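Actinorhodin polyketide putative beta-ketoacyl synthase 2 (Streptomyces coelicolor A3, PDB 1TQY) is the chain length factor of actinorhodin biosynthesis, a ketosynthase-family protein that probably pairs with the condensing subunit and helps set polyketide chain length. Local coordinates at residues Ala240-Glu245 with Leu348-Ala353; Glu261-Ala266 with Ala405-Arg410; Arg283-Ala288 with Arg322-Glu327; Asp300-Asp305 with Leu393-Gly398; Met355-Gly360 with Thr387-Ala392. All blocks are in the same frame, centred on the assembly; numbering follows the deposited sequence.

Contact 1: Ala240-Glu245 with Leu348-Ala353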
# COMPACT_ATOMS: atom_id res chain seq x y z
N ALA B 240 -10.62 12.49 -2.82
CA ALA B 240 -11.40 12.82 -1.65
C ALA B 240 -10.90 12.09 -0.43
O ALA B 240 -10.26 11.05 -0.51
CB ALA B 240 -12.86 12.47 -1.89
N ILE B 241 -11.20 12.66 0.73
CA ILE B 241 -10.83 12.04 1.98
C ILE B 241 -12.12 12.10 2.77
O ILE B 241 -12.85 13.09 2.70
CB ILE B 241 -9.73 12.85 2.70
CG1 ILE B 241 -8.42 12.77 1.90
CG2 ILE B 241 -9.54 12.33 4.11
CD1 ILE B 241 -7.78 11.38 1.83
N LEU B 242 -12.44 11.04 3.48
CA LEU B 242 -13.65 11.06 4.28
C LEU B 242 -13.40 10.52 5.67
O LEU B 242 -12.44 9.78 5.90
CB LEU B 242 -14.80 10.28 3.61
CG LEU B 242 -14.61 9.32 2.44
CD1 LEU B 242 -15.99 8.75 2.10
CD2 LEU B 242 -14.02 10.03 1.21
N VAL B 243 -14.27 10.91 6.59
CA VAL B 243 -14.15 10.49 7.98
C VAL B 243 -15.19 9.41 8.25
O VAL B 243 -16.38 9.63 8.10
CB VAL B 243 -14.37 11.69 8.93
CG1 VAL B 243 -14.36 11.24 10.38
CG2 VAL B 243 -13.29 12.73 8.69
N LEU B 244 -14.72 8.22 8.60
CA LEU B 244 -15.63 7.14 8.90
C LEU B 244 -15.49 6.87 10.38
O LEU B 244 -14.41 7.04 10.95
CB LEU B 244 -15.26 5.87 8.13
CG LEU B 244 -14.80 5.94 6.68
CD1 LEU B 244 -15.00 4.58 6.06
CD2 LEU B 244 -15.56 7.00 5.91
N GLU B 245 -16.59 6.48 11.01
CA GLU B 245 -16.54 6.17 12.42
C GLU B 245 -17.68 5.31 12.89
O GLU B 245 -18.72 5.19 12.24
CB GLU B 245 -16.43 7.45 13.25
CG GLU B 245 -17.49 8.49 13.00
CD GLU B 245 -17.12 9.85 13.63
OE1 GLU B 245 -16.69 9.88 14.80
OE2 GLU B 245 -17.29 10.89 12.95
N LEU B 348 -13.97 9.55 -4.39
CA LEU B 348 -14.81 10.61 -4.93
C LEU B 348 -16.17 10.07 -5.40
O LEU B 348 -17.20 10.74 -5.25
CB LEU B 348 -14.10 11.34 -6.08
CG LEU B 348 -14.77 12.66 -6.49
CD1 LEU B 348 -14.90 13.55 -5.26
CD2 LEU B 348 -13.94 13.37 -7.56
N ASP B 349 -16.16 8.87 -5.96
CA ASP B 349 -17.39 8.22 -6.41
C ASP B 349 -18.28 7.99 -5.18
O ASP B 349 -19.49 8.22 -5.23
CB ASP B 349 -17.06 6.89 -7.10
CG ASP B 349 -16.82 7.05 -8.60
OD1 ASP B 349 -16.60 8.19 -9.08
OD2 ASP B 349 -16.84 6.02 -9.31
N VAL B 350 -17.67 7.53 -4.09
CA VAL B 350 -18.40 7.30 -2.85
C VAL B 350 -19.05 8.59 -2.36
O VAL B 350 -20.21 8.60 -1.95
CB VAL B 350 -17.46 6.73 -1.76
CG1 VAL B 350 -18.16 6.77 -0.40
CG2 VAL B 350 -17.07 5.29 -2.12
N VAL B 351 -18.29 9.68 -2.38
CA VAL B 351 -18.81 10.97 -1.95
C VAL B 351 -19.97 11.38 -2.84
O VAL B 351 -21.01 11.85 -2.36
CB VAL B 351 -17.72 12.08 -2.02
CG1 VAL B 351 -18.36 13.45 -1.78
CG2 VAL B 351 -16.65 11.82 -0.99
N THR B 352 -19.80 11.21 -4.14
CA THR B 352 -20.84 11.57 -5.10
C THR B 352 -22.10 10.75 -4.87
O THR B 352 -23.21 11.28 -4.93
CB THR B 352 -20.31 11.40 -6.53
OG1 THR B 352 -19.04 12.07 -6.63
CG2 THR B 352 -21.26 12.02 -7.53
N ALA B 353 -21.93 9.46 -4.56
CA ALA B 353 -23.07 8.57 -4.30
C ALA B 353 -23.81 8.97 -3.02
O ALA B 353 -25.04 9.08 -3.01
CB ALA B 353 -22.58 7.13 -4.19

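Contact 2: Glu261-Ala266 with Ala405-Arg410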
# COMPACT_ATOMS: atom_id res chain seq x y z
N GLU B 261 -24.16 5.22 5.45
CA GLU B 261 -23.49 4.07 6.05
C GLU B 261 -22.75 3.29 4.98
O GLU B 261 -23.22 3.15 3.85
CB GLU B 261 -24.53 3.15 6.70
CG GLU B 261 -23.94 1.88 7.29
CD GLU B 261 -25.01 0.82 7.59
OE1 GLU B 261 -26.19 1.19 7.76
OE2 GLU B 261 -24.65 -0.37 7.66
N LEU B 262 -21.57 2.79 5.34
CA LEU B 262 -20.80 1.97 4.42
C LEU B 262 -21.27 0.57 4.80
O LEU B 262 -20.73 -0.05 5.71
CB LEU B 262 -19.31 2.13 4.72
CG LEU B 262 -18.35 1.89 3.55
CD1 LEU B 262 -16.96 1.58 4.09
CD2 LEU B 262 -18.83 0.75 2.68
N ALA B 263 -22.29 0.07 4.09
CA ALA B 263 -22.88 -1.23 4.39
C ALA B 263 -22.04 -2.46 4.12
O ALA B 263 -21.96 -3.36 4.96
CB ALA B 263 -24.22 -1.35 3.66
N GLY B 264 -21.42 -2.52 2.94
CA GLY B 264 -20.60 -3.68 2.61
C GLY B 264 -19.47 -3.32 1.67
O GLY B 264 -19.51 -2.29 0.99
N CYS B 265 -18.46 -4.19 1.63
CA CYS B 265 -17.27 -4.00 0.78
C CYS B 265 -16.75 -5.35 0.30
O CYS B 265 -16.96 -6.36 0.96
CB CYS B 265 -16.14 -3.34 1.57
SG CYS B 265 -16.62 -1.88 2.52
N ALA B 266 -16.06 -5.35 -0.83
CA ALA B 266 -15.49 -6.58 -1.37
C ALA B 266 -14.45 -6.31 -2.46
O ALA B 266 -14.60 -5.38 -3.26
CB ALA B 266 -16.59 -7.47 -1.91
N ALA B 405 -15.93 -3.31 -4.92
CA ALA B 405 -17.32 -2.90 -4.85
C ALA B 405 -17.66 -2.45 -3.44
O ALA B 405 -17.14 -2.98 -2.46
CB ALA B 405 -18.21 -4.05 -5.27
N ALA B 406 -18.54 -1.46 -3.34
CA ALA B 406 -18.94 -0.92 -2.06
C ALA B 406 -20.41 -0.55 -2.07
O ALA B 406 -20.88 0.11 -3.00
CB ALA B 406 -18.10 0.30 -1.73
N VAL B 407 -21.13 -0.97 -1.05
CA VAL B 407 -22.55 -0.65 -0.98
C VAL B 407 -22.79 0.37 0.13
O VAL B 407 -22.32 0.20 1.25
CB VAL B 407 -23.40 -1.93 -0.78
CG1 VAL B 407 -22.65 -2.91 0.08
CG2 VAL B 407 -24.75 -1.58 -0.17
N LEU B 408 -23.51 1.44 -0.20
CA LEU B 408 -23.79 2.51 0.75
C LEU B 408 -25.29 2.63 1.00
O LEU B 408 -26.10 2.26 0.14
CB LEU B 408 -23.28 3.84 0.19
CG LEU B 408 -21.81 3.91 -0.22
CD1 LEU B 408 -21.53 5.25 -0.84
CD2 LEU B 408 -20.93 3.68 0.99
N ARG B 409 -25.66 3.14 2.17
CA ARG B 409 -27.07 3.33 2.51
C ARG B 409 -27.35 4.74 2.99
O ARG B 409 -26.50 5.37 3.62
CB ARG B 409 -27.50 2.36 3.60
CG ARG B 409 -27.57 0.91 3.20
CD ARG B 409 -28.75 0.25 3.89
NE ARG B 409 -28.73 -1.20 3.69
CZ ARG B 409 -27.86 -2.02 4.28
NH1 ARG B 409 -26.96 -1.53 5.12
NH2 ARG B 409 -27.90 -3.32 4.02
N ARG B 410 -28.56 5.21 2.70
CA ARG B 410 -29.00 6.54 3.11
C ARG B 410 -29.05 6.57 4.63
O ARG B 410 -29.53 5.63 5.27
CB ARG B 410 -30.41 6.80 2.57
CG ARG B 410 -30.67 8.19 2.00
CD ARG B 410 -30.55 9.33 3.01
NE ARG B 410 -29.17 9.69 3.32
CZ ARG B 410 -28.82 10.79 3.99
NH1 ARG B 410 -29.76 11.63 4.42
NH2 ARG B 410 -27.54 11.04 4.24

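Contact 3: Arg283-Ala288 with Arg322-Glu327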
# COMPACT_ATOMS: atom_id res chain seq x y z
N ARG B 283 -18.50 -11.19 -9.25
CA ARG B 283 -18.30 -11.77 -7.94
C ARG B 283 -18.13 -10.70 -6.84
O ARG B 283 -18.73 -10.81 -5.78
CB ARG B 283 -17.10 -12.73 -7.93
CG ARG B 283 -16.83 -13.37 -6.56
CD ARG B 283 -15.90 -14.59 -6.63
NE ARG B 283 -14.50 -14.25 -6.89
CZ ARG B 283 -13.98 -14.07 -8.10
NH1 ARG B 283 -14.75 -14.20 -9.17
NH2 ARG B 283 -12.70 -13.74 -8.23
N ALA B 284 -17.31 -9.68 -7.11
CA ALA B 284 -17.10 -8.62 -6.13
C ALA B 284 -18.43 -7.98 -5.75
O ALA B 284 -18.72 -7.76 -4.57
CB ALA B 284 -16.14 -7.55 -6.70
N ILE B 285 -19.24 -7.67 -6.76
CA ILE B 285 -20.54 -7.06 -6.50
C ILE B 285 -21.39 -7.91 -5.57
O ILE B 285 -21.90 -7.42 -4.55
CB ILE B 285 -21.33 -6.84 -7.78
CG1 ILE B 285 -20.61 -5.84 -8.68
CG2 ILE B 285 -22.73 -6.36 -7.42
CD1 ILE B 285 -21.16 -5.79 -10.09
N ARG B 286 -21.56 -9.18 -5.91
CA ARG B 286 -22.37 -10.06 -5.09
C ARG B 286 -21.79 -10.26 -3.70
O ARG B 286 -22.52 -10.47 -2.73
CB ARG B 286 -22.54 -11.43 -5.75
CG ARG B 286 -23.29 -11.41 -7.05
CD ARG B 286 -23.29 -12.78 -7.69
NE ARG B 286 -23.98 -12.73 -8.97
CZ ARG B 286 -25.30 -12.65 -9.10
NH1 ARG B 286 -26.08 -12.63 -8.03
NH2 ARG B 286 -25.83 -12.55 -10.31
N LEU B 287 -20.47 -10.20 -3.60
CA LEU B 287 -19.81 -10.35 -2.30
C LEU B 287 -20.14 -9.12 -1.46
O LEU B 287 -20.51 -9.23 -0.29
CB LEU B 287 -18.29 -10.48 -2.48
CG LEU B 287 -17.64 -11.83 -2.18
CD1 LEU B 287 -18.60 -12.97 -2.46
CD2 LEU B 287 -16.36 -11.96 -2.99
N ALA B 288 -20.03 -7.95 -2.07
CA ALA B 288 -20.32 -6.71 -1.38
C ALA B 288 -21.79 -6.66 -0.93
O ALA B 288 -22.09 -6.19 0.17
CB ALA B 288 -19.99 -5.50 -2.27
N ARG B 322 -25.62 -8.91 -15.39
CA ARG B 322 -25.76 -10.23 -14.78
C ARG B 322 -26.27 -10.17 -13.34
O ARG B 322 -26.94 -11.09 -12.88
CB ARG B 322 -24.43 -10.98 -14.86
CG ARG B 322 -24.05 -11.31 -16.29
CD ARG B 322 -22.67 -11.92 -16.45
NE ARG B 322 -22.44 -12.29 -17.84
CZ ARG B 322 -21.29 -12.74 -18.34
NH1 ARG B 322 -20.24 -12.88 -17.54
NH2 ARG B 322 -21.20 -13.02 -19.63
N VAL B 323 -25.97 -9.08 -12.64
CA VAL B 323 -26.43 -8.98 -11.26
C VAL B 323 -27.82 -8.34 -11.14
O VAL B 323 -28.68 -8.86 -10.43
CB VAL B 323 -25.43 -8.17 -10.39
CG1 VAL B 323 -25.96 -8.02 -8.97
CG2 VAL B 323 -24.09 -8.88 -10.38
N PHE B 324 -28.04 -7.24 -11.85
CA PHE B 324 -29.31 -6.55 -11.78
C PHE B 324 -30.20 -6.71 -13.02
O PHE B 324 -31.30 -6.16 -13.06
CB PHE B 324 -29.06 -5.06 -11.53
CG PHE B 324 -28.11 -4.79 -10.39
CD1 PHE B 324 -28.55 -4.84 -9.07
CD2 PHE B 324 -26.78 -4.52 -10.65
CE1 PHE B 324 -27.65 -4.62 -8.01
CE2 PHE B 324 -25.87 -4.30 -9.60
CZ PHE B 324 -26.31 -4.35 -8.28
N GLY B 325 -29.73 -7.46 -14.02
CA GLY B 325 -30.50 -7.64 -15.25
C GLY B 325 -30.21 -6.48 -16.18
O GLY B 325 -29.85 -5.40 -15.72
N ARG B 326 -30.34 -6.68 -17.49
CA ARG B 326 -30.05 -5.57 -18.41
C ARG B 326 -31.06 -4.43 -18.21
O ARG B 326 -32.26 -4.67 -18.03
CB ARG B 326 -30.01 -6.09 -19.86
CG ARG B 326 -28.75 -6.94 -20.13
CD ARG B 326 -28.86 -7.78 -21.39
NE ARG B 326 -29.08 -6.98 -22.59
CZ ARG B 326 -28.13 -6.32 -23.25
NH1 ARG B 326 -26.87 -6.36 -22.84
NH2 ARG B 326 -28.45 -5.64 -24.33
N GLU B 327 -30.55 -3.20 -18.23
CA GLU B 327 -31.34 -1.99 -17.97
C GLU B 327 -32.09 -2.17 -16.63
O GLU B 327 -33.08 -1.48 -16.35
CB GLU B 327 -32.37 -1.74 -19.09
CG GLU B 327 -31.81 -1.44 -20.47
CD GLU B 327 -31.54 -2.71 -21.30
OE1 GLU B 327 -32.15 -3.76 -20.98
OE2 GLU B 327 -30.75 -2.65 -22.27

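Contact 4: Asp300-Asp305 with Leu393-Gly398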
# COMPACT_ATOMS: atom_id res chain seq x y z
N ASP B 300 -30.62 0.82 -5.75
CA ASP B 300 -31.33 1.85 -6.50
C ASP B 300 -30.47 2.53 -7.54
O ASP B 300 -30.99 3.15 -8.46
CB ASP B 300 -31.88 2.89 -5.52
CG ASP B 300 -32.86 2.29 -4.54
OD1 ASP B 300 -32.83 2.68 -3.35
OD2 ASP B 300 -33.67 1.43 -4.97
N VAL B 301 -29.16 2.44 -7.40
CA VAL B 301 -28.27 3.08 -8.36
C VAL B 301 -26.86 2.52 -8.30
O VAL B 301 -26.32 2.25 -7.22
CB VAL B 301 -28.22 4.61 -8.12
CG1 VAL B 301 -27.73 4.90 -6.72
CG2 VAL B 301 -27.31 5.26 -9.15
N VAL B 302 -26.26 2.37 -9.48
CA VAL B 302 -24.92 1.84 -9.59
C VAL B 302 -23.94 2.87 -10.16
O VAL B 302 -24.11 3.33 -11.30
CB VAL B 302 -24.90 0.60 -10.49
CG1 VAL B 302 -23.48 0.09 -10.65
CG2 VAL B 302 -25.80 -0.47 -9.90
N PHE B 303 -22.96 3.24 -9.36
CA PHE B 303 -21.92 4.17 -9.80
C PHE B 303 -20.84 3.28 -10.39
O PHE B 303 -19.99 2.76 -9.68
CB PHE B 303 -21.37 4.97 -8.63
CG PHE B 303 -22.22 6.14 -8.27
CD1 PHE B 303 -23.47 5.95 -7.70
CD2 PHE B 303 -21.80 7.44 -8.55
CE1 PHE B 303 -24.30 7.03 -7.42
CE2 PHE B 303 -22.62 8.53 -8.28
CZ PHE B 303 -23.87 8.33 -7.71
N ALA B 304 -20.90 3.12 -11.71
CA ALA B 304 -19.98 2.27 -12.45
C ALA B 304 -18.54 2.78 -12.51
O ALA B 304 -18.29 3.98 -12.43
CB ALA B 304 -20.51 2.09 -13.87
N ASP B 305 -17.60 1.85 -12.68
CA ASP B 305 -16.20 2.21 -12.77
C ASP B 305 -16.01 3.16 -13.96
O ASP B 305 -15.24 4.12 -13.88
CB ASP B 305 -15.35 0.94 -12.91
CG ASP B 305 -13.88 1.23 -13.16
OD1 ASP B 305 -13.21 1.80 -12.27
OD2 ASP B 305 -13.41 0.88 -14.26
N LEU B 393 -24.57 1.31 -5.14
CA LEU B 393 -23.44 0.40 -5.29
C LEU B 393 -22.38 1.21 -6.04
O LEU B 393 -22.69 1.87 -7.04
CB LEU B 393 -23.81 -0.85 -6.11
CG LEU B 393 -22.61 -1.74 -6.50
CD1 LEU B 393 -22.11 -2.48 -5.28
CD2 LEU B 393 -23.01 -2.75 -7.59
N VAL B 394 -21.15 1.19 -5.55
CA VAL B 394 -20.03 1.90 -6.17
C VAL B 394 -19.02 0.85 -6.61
O VAL B 394 -18.69 -0.06 -5.85
CB VAL B 394 -19.36 2.90 -5.18
CG1 VAL B 394 -18.17 3.60 -5.85
CG2 VAL B 394 -20.38 3.94 -4.73
N LEU B 395 -18.54 0.98 -7.84
CA LEU B 395 -17.59 0.03 -8.43
C LEU B 395 -16.29 0.69 -8.87
O LEU B 395 -16.28 1.83 -9.33
CB LEU B 395 -18.23 -0.62 -9.65
CG LEU B 395 -19.56 -1.32 -9.39
CD1 LEU B 395 -20.08 -1.94 -10.67
CD2 LEU B 395 -19.34 -2.38 -8.33
N ALA B 396 -15.19 -0.04 -8.76
CA ALA B 396 -13.91 0.50 -9.19
C ALA B 396 -13.03 -0.64 -9.63
O ALA B 396 -13.07 -1.71 -9.04
CB ALA B 396 -13.23 1.26 -8.06
N ARG B 397 -12.26 -0.45 -10.70
CA ARG B 397 -11.36 -1.52 -11.12
C ARG B 397 -9.98 -0.93 -11.23
O ARG B 397 -9.81 0.26 -11.46
CB ARG B 397 -11.74 -2.10 -12.47
CG ARG B 397 -13.13 -2.65 -12.54
CD ARG B 397 -13.85 -2.01 -13.70
NE ARG B 397 -13.85 -2.88 -14.85
CZ ARG B 397 -14.29 -2.54 -16.06
NH1 ARG B 397 -14.77 -1.33 -16.32
NH2 ARG B 397 -14.25 -3.46 -17.01
N GLY B 398 -8.99 -1.79 -11.06
CA GLY B 398 -7.62 -1.34 -11.18
C GLY B 398 -6.96 -2.14 -12.27
O GLY B 398 -7.25 -3.32 -12.46

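Contact 5: Met355-Gly360 with Thr387-Ala392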
# COMPACT_ATOMS: atom_id res chain seq x y z
N MET B 355 -24.00 11.80 -1.64
CA MET B 355 -24.67 13.07 -1.90
C MET B 355 -25.95 12.84 -2.67
O MET B 355 -26.94 13.57 -2.50
CB MET B 355 -23.74 13.99 -2.68
CG MET B 355 -22.67 14.66 -1.82
SD MET B 355 -23.38 15.99 -0.82
CE MET B 355 -23.97 15.10 0.56
N SER B 356 -25.93 11.84 -3.54
CA SER B 356 -27.10 11.51 -4.34
C SER B 356 -28.15 10.96 -3.39
O SER B 356 -29.32 11.33 -3.46
CB SER B 356 -26.72 10.47 -5.40
OG SER B 356 -25.79 11.02 -6.31
N LEU B 357 -27.73 10.10 -2.48
CA LEU B 357 -28.65 9.52 -1.51
C LEU B 357 -29.23 10.61 -0.61
O LEU B 357 -30.43 10.63 -0.33
CB LEU B 357 -27.94 8.48 -0.64
CG LEU B 357 -27.33 7.31 -1.39
CD1 LEU B 357 -26.65 6.41 -0.39
CD2 LEU B 357 -28.40 6.56 -2.16
N ARG B 358 -28.37 11.52 -0.16
CA ARG B 358 -28.81 12.59 0.71
C ARG B 358 -29.73 13.58 0.02
O ARG B 358 -30.76 13.97 0.58
CB ARG B 358 -27.61 13.35 1.28
CG ARG B 358 -27.94 14.04 2.58
CD ARG B 358 -26.85 14.97 3.04
NE ARG B 358 -26.63 16.05 2.10
CZ ARG B 358 -25.73 17.01 2.25
NH1 ARG B 358 -24.95 17.01 3.33
NH2 ARG B 358 -25.60 17.97 1.34
N GLU B 359 -29.37 13.99 -1.19
CA GLU B 359 -30.15 14.95 -1.98
C GLU B 359 -31.33 14.34 -2.74
O GLU B 359 -32.07 15.07 -3.39
CB GLU B 359 -29.24 15.67 -2.98
CG GLU B 359 -28.94 17.10 -2.61
CD GLU B 359 -28.22 17.21 -1.28
OE1 GLU B 359 -27.12 16.64 -1.15
OE2 GLU B 359 -28.77 17.87 -0.37
N GLY B 360 -31.49 13.03 -2.67
CA GLY B 360 -32.59 12.40 -3.38
C GLY B 360 -32.53 12.44 -4.90
O GLY B 360 -33.55 12.22 -5.56
N THR B 387 -34.92 10.14 -8.38
CA THR B 387 -35.55 8.87 -8.00
C THR B 387 -35.46 8.64 -6.49
O THR B 387 -35.98 7.64 -5.98
CB THR B 387 -34.84 7.68 -8.66
OG1 THR B 387 -33.56 7.49 -8.04
CG2 THR B 387 -34.63 7.93 -10.14
N ALA B 388 -34.80 9.55 -5.79
CA ALA B 388 -34.62 9.44 -4.34
C ALA B 388 -34.07 8.07 -3.95
O ALA B 388 -34.71 7.33 -3.20
CB ALA B 388 -35.94 9.71 -3.62
N PRO B 389 -32.87 7.72 -4.45
CA PRO B 389 -32.25 6.42 -4.14
C PRO B 389 -31.89 6.32 -2.65
O PRO B 389 -31.60 7.33 -2.01
CB PRO B 389 -31.01 6.41 -5.03
CG PRO B 389 -30.64 7.86 -5.09
CD PRO B 389 -31.98 8.53 -5.30
N ARG B 390 -31.92 5.11 -2.11
CA ARG B 390 -31.61 4.91 -0.71
C ARG B 390 -30.39 4.00 -0.54
O ARG B 390 -29.74 3.98 0.50
CB ARG B 390 -32.81 4.29 0.01
CG ARG B 390 -32.91 4.66 1.47
CD ARG B 390 -33.63 3.58 2.29
NE ARG B 390 -32.78 2.40 2.48
CZ ARG B 390 -33.14 1.33 3.19
NH1 ARG B 390 -34.33 1.30 3.78
NH2 ARG B 390 -32.30 0.31 3.32
N THR B 391 -30.10 3.23 -1.58
CA THR B 391 -28.96 2.32 -1.56
C THR B 391 -28.21 2.45 -2.87
O THR B 391 -28.80 2.39 -3.94
CB THR B 391 -29.42 0.86 -1.38
OG1 THR B 391 -30.10 0.73 -0.14
CG2 THR B 391 -28.22 -0.08 -1.40
N ALA B 392 -26.90 2.63 -2.78
CA ALA B 392 -26.09 2.78 -3.96
C ALA B 392 -24.94 1.79 -3.95
O ALA B 392 -24.42 1.45 -2.89
CB ALA B 392 -25.54 4.20 -4.04

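Contact 1: Ala240-Glu245 with Leu348-Ala353
Ala240 opens the contact: its methyl points at helix 345-359, with CB 3.9 Å from CG2 of Val351 and 4.0 Å from the backbone N of Leu348. CD1 of Leu348 reaches the same methyl from another direction, at 4.1 Å. Ile241 turns to the other side of the strand, onto helix 78-93. Leu242 then faces the helix again and splits its two methyls between neighbouring valines: CD1 lies 3.9 Å from CG1 of Val350, and CD2 lies 3.9 Å from CG2 of Val351. CG of Leu242 nearly eclipses its backbone N (chi1 15°), a somewhat strained setting. Val351 CG2 thus touches both Ala240 CB and Leu242 CD2. Farther along, Leu244 packs on helix 171-185, which also packs on Val350. On the helix, Leu348 O is gripped by both N and OG1 of Thr352, arriving from opposite faces of its plane. Strand and helix axes run at 60°, 8.4 Å apart at closest approach. With no hydrogen bond across the interface, cohesion comes from van der Waals contact of methyl groups, a fully buried hydrophobic join between a sheet and an inner helix.

Contact 2: Glu261-Ala266 with Ala405-Arg410
Leu262 and Leu408 meet on one face of this antiparallel strand pair, their side chains crossing with CD2 of Leu262 4.0 Å from CD2 of Leu408. Ala406 and Cys265 follow on the same face. At the bulge, CB of Ala263 points toward the partner strand, 3.9 Å from CG2 of Val407; on the face opposite the leucines, CG1 of Val407 presses on Gly264, only 3.1 Å from its N. Val407 CG1 stands between its own backbone N and carbonyl carbon (chi1 35°), which brings this methyl close over the glycine, where there is no side chain. Both Ala263 N and Gly264 N turn to the single carbonyl O of Val407; the two bonds are weak, and the register slips by one residue here. Beyond the slip the ladder is regular: Val407 N gives a 2.9 Å bond to Gly264 O, and Ala405 and Ala266 exchange a reciprocal pair. Before it, Glu261 and Arg409 do the same. Their side chains run side by side to the polar edge, where OE2 of Glu261 makes a long salt bridge of 3.6 Å to NH1 of Arg409, near the guanidinium plane. The same NH1 lies against CB of Ala263, at 3.1 Å. NH2 of Arg409 has a firmer partner, the carbonyl O of Ala292 at the end of helix 281-292. That helix also packs on Val407 and Ala405, whereas Leu408 faces helix 345-359. Two residues opposed to one define a classic beta bulge, set here between neighbouring sheet strands of the thiolase-like fold.

Contact 3: Arg283-Ala288 with Arg322-Glu327
Ile285 and Val323 form the apolar heart of this helix-helix contact, with CG2 of Ile285 3.9 Å from CG1 of Val323. The same Ile285 CG2 comes within 4.2 Å of CZ of Phe324. Val323 CG1 in turn rests over the centre of the Phe324 ring, 3.6 Å above its plane, so the isoleucine methyl meets a unit already packed together. CG2 of Ile285 is anti to its backbone N, the setting that carries this methyl toward helix 310-324. The other branch of Val323, CG2, lies 3.8 Å above the guanidinium plane of Arg286, displaced toward its rim. Arg286 is extended from CG to NE and runs alongside the Val323 side chain, the two heading opposite ways. Its NH2 comes 3.2 Å from the carbonyl O of Arg322, near the guanidinium plane, but the angle is too poor for a hydrogen bond. A salt bridge from NE to OE1 of Glu282, one turn earlier in the helix, helps position the guanidinium. Just past Phe324, Gly325 takes a positive phi of 86° and turns the chain out of helix 310-324. Pro296, in the loop after helix 281-292, packs on both Val323 and Phe324. Helices 281-292 and 310-324 both rest on strand 391-398: Ile285 meets Leu393 and Leu395, and Phe324 meets Leu393.

Contact 4: Asp300-Asp305 with Leu393-Gly398
Phe303 and Leu393 hold the tight part of this parallel strand pair: Phe303 N donates to Leu393 O at 2.7 Å. Leu393 N to Val301 O and Leu395 N to Phe303 O continue the ladder. Past Phe303 a carboxylate takes over from the backbone: OD1 of Asp305 accepts Arg397 N at 2.9 Å, from well above the carboxylate plane. With CG anti to the backbone N (chi1 174°), the carboxylate of Asp305 is carried to Arg397; its OD2 lies 3.0 Å from CD of Arg397. The apolar fits are looser. CG1 of Val302 is 4.0 Å from CD1 of Leu395, and CB of Phe303 is 4.2 Å from CG2 of Val394. The more exposed side is that of Arg397, bent at chi2 and chi3: its NH1 makes only a weak hydrogen bond, within a salt bridge, of 3.3 Å to OD2 of Asp305, the two flat groups almost perpendicular (82°). NH2 of Arg397 is held by Leu312 O, while Arg340 forms a salt bridge with OD1 of Asp305. The pair lies between helix layers, with Phe303 and Val394 against helix 345-359, and Leu393 and Leu395 against helix 281-292 on the other face.

Contact 5: Met355-Gly360 with Thr387-Ala392
Leu357, Pro389 and Gly360 carry this contact between the end of helix 345-359 and the chain entering strand 391-398. Leu357 gives up the most surface. Its CD2 does most of the touching: it rests 3.3 Å from the carbonyl O of Pro389, 3.9 Å from Pro389 CB and 4.2 Å from the methyl CB of Ala392. CD1 leans toward the next carbonyl, 4.0 Å from Arg390 O. CG of Leu357 is anti to its own carbonyl carbon (chi1 -59°); both methyls lie against the peptides of Pro389 and Arg390. Pro389 fits between leucine and helix end. Its CG lies 4.1 Å from Ser356 O, and its CD is 4.0 Å from the carbonyl carbon of Gly360. Gly360, with a positive phi of 68°, is where the chain leaves the helix, and its CA comes within 3.7 Å of Ala388 CA. Its carbonyl O accepts the one hydrogen bond across the contact, from Ala388 N at 3.0 Å; the donor stands well above the carbonyl plane and the angle at hydrogen is 132°, a bent bond. On the side of the helix turned away from strand 391-398, Arg358 and Glu359 pair in a salt bridge. Asp300 fastens the strand entry, OD1 accepting both Arg390 N and Thr391 N, while Ser356 OG bonds back to Thr352 O. The chemistry is thus a leucine methyl and a proline ring laid on backbone plus a single bent hydrogen bond, with Gly360 letting the two chains come close.

Contacts 1, 2 and 4 are buried, while contacts 3 and 5 are only partly so. Helix 345-359 serves contacts 1 and 5, and also touches Leu408 of contact 2 and Phe303 and Val394 of contact 4, so that it meets strands of several contacts. Contacts 2 and 4 are backbone ladders, antiparallel and parallel, joined where Ala406 O probably accepts Val394 N; each ends in an acid-arginine pair. Contact 1 has methyl packing alone. Contact 3 lies against strand 391-398, where Ile285 and Phe324 touch Leu393, and adds a guanidinium; contact 5, at that strand's entry, lays Leu357 on backbone and proline and adds one bent hydrogen bond at Gly360. Contacts 1 and 3 do not touch.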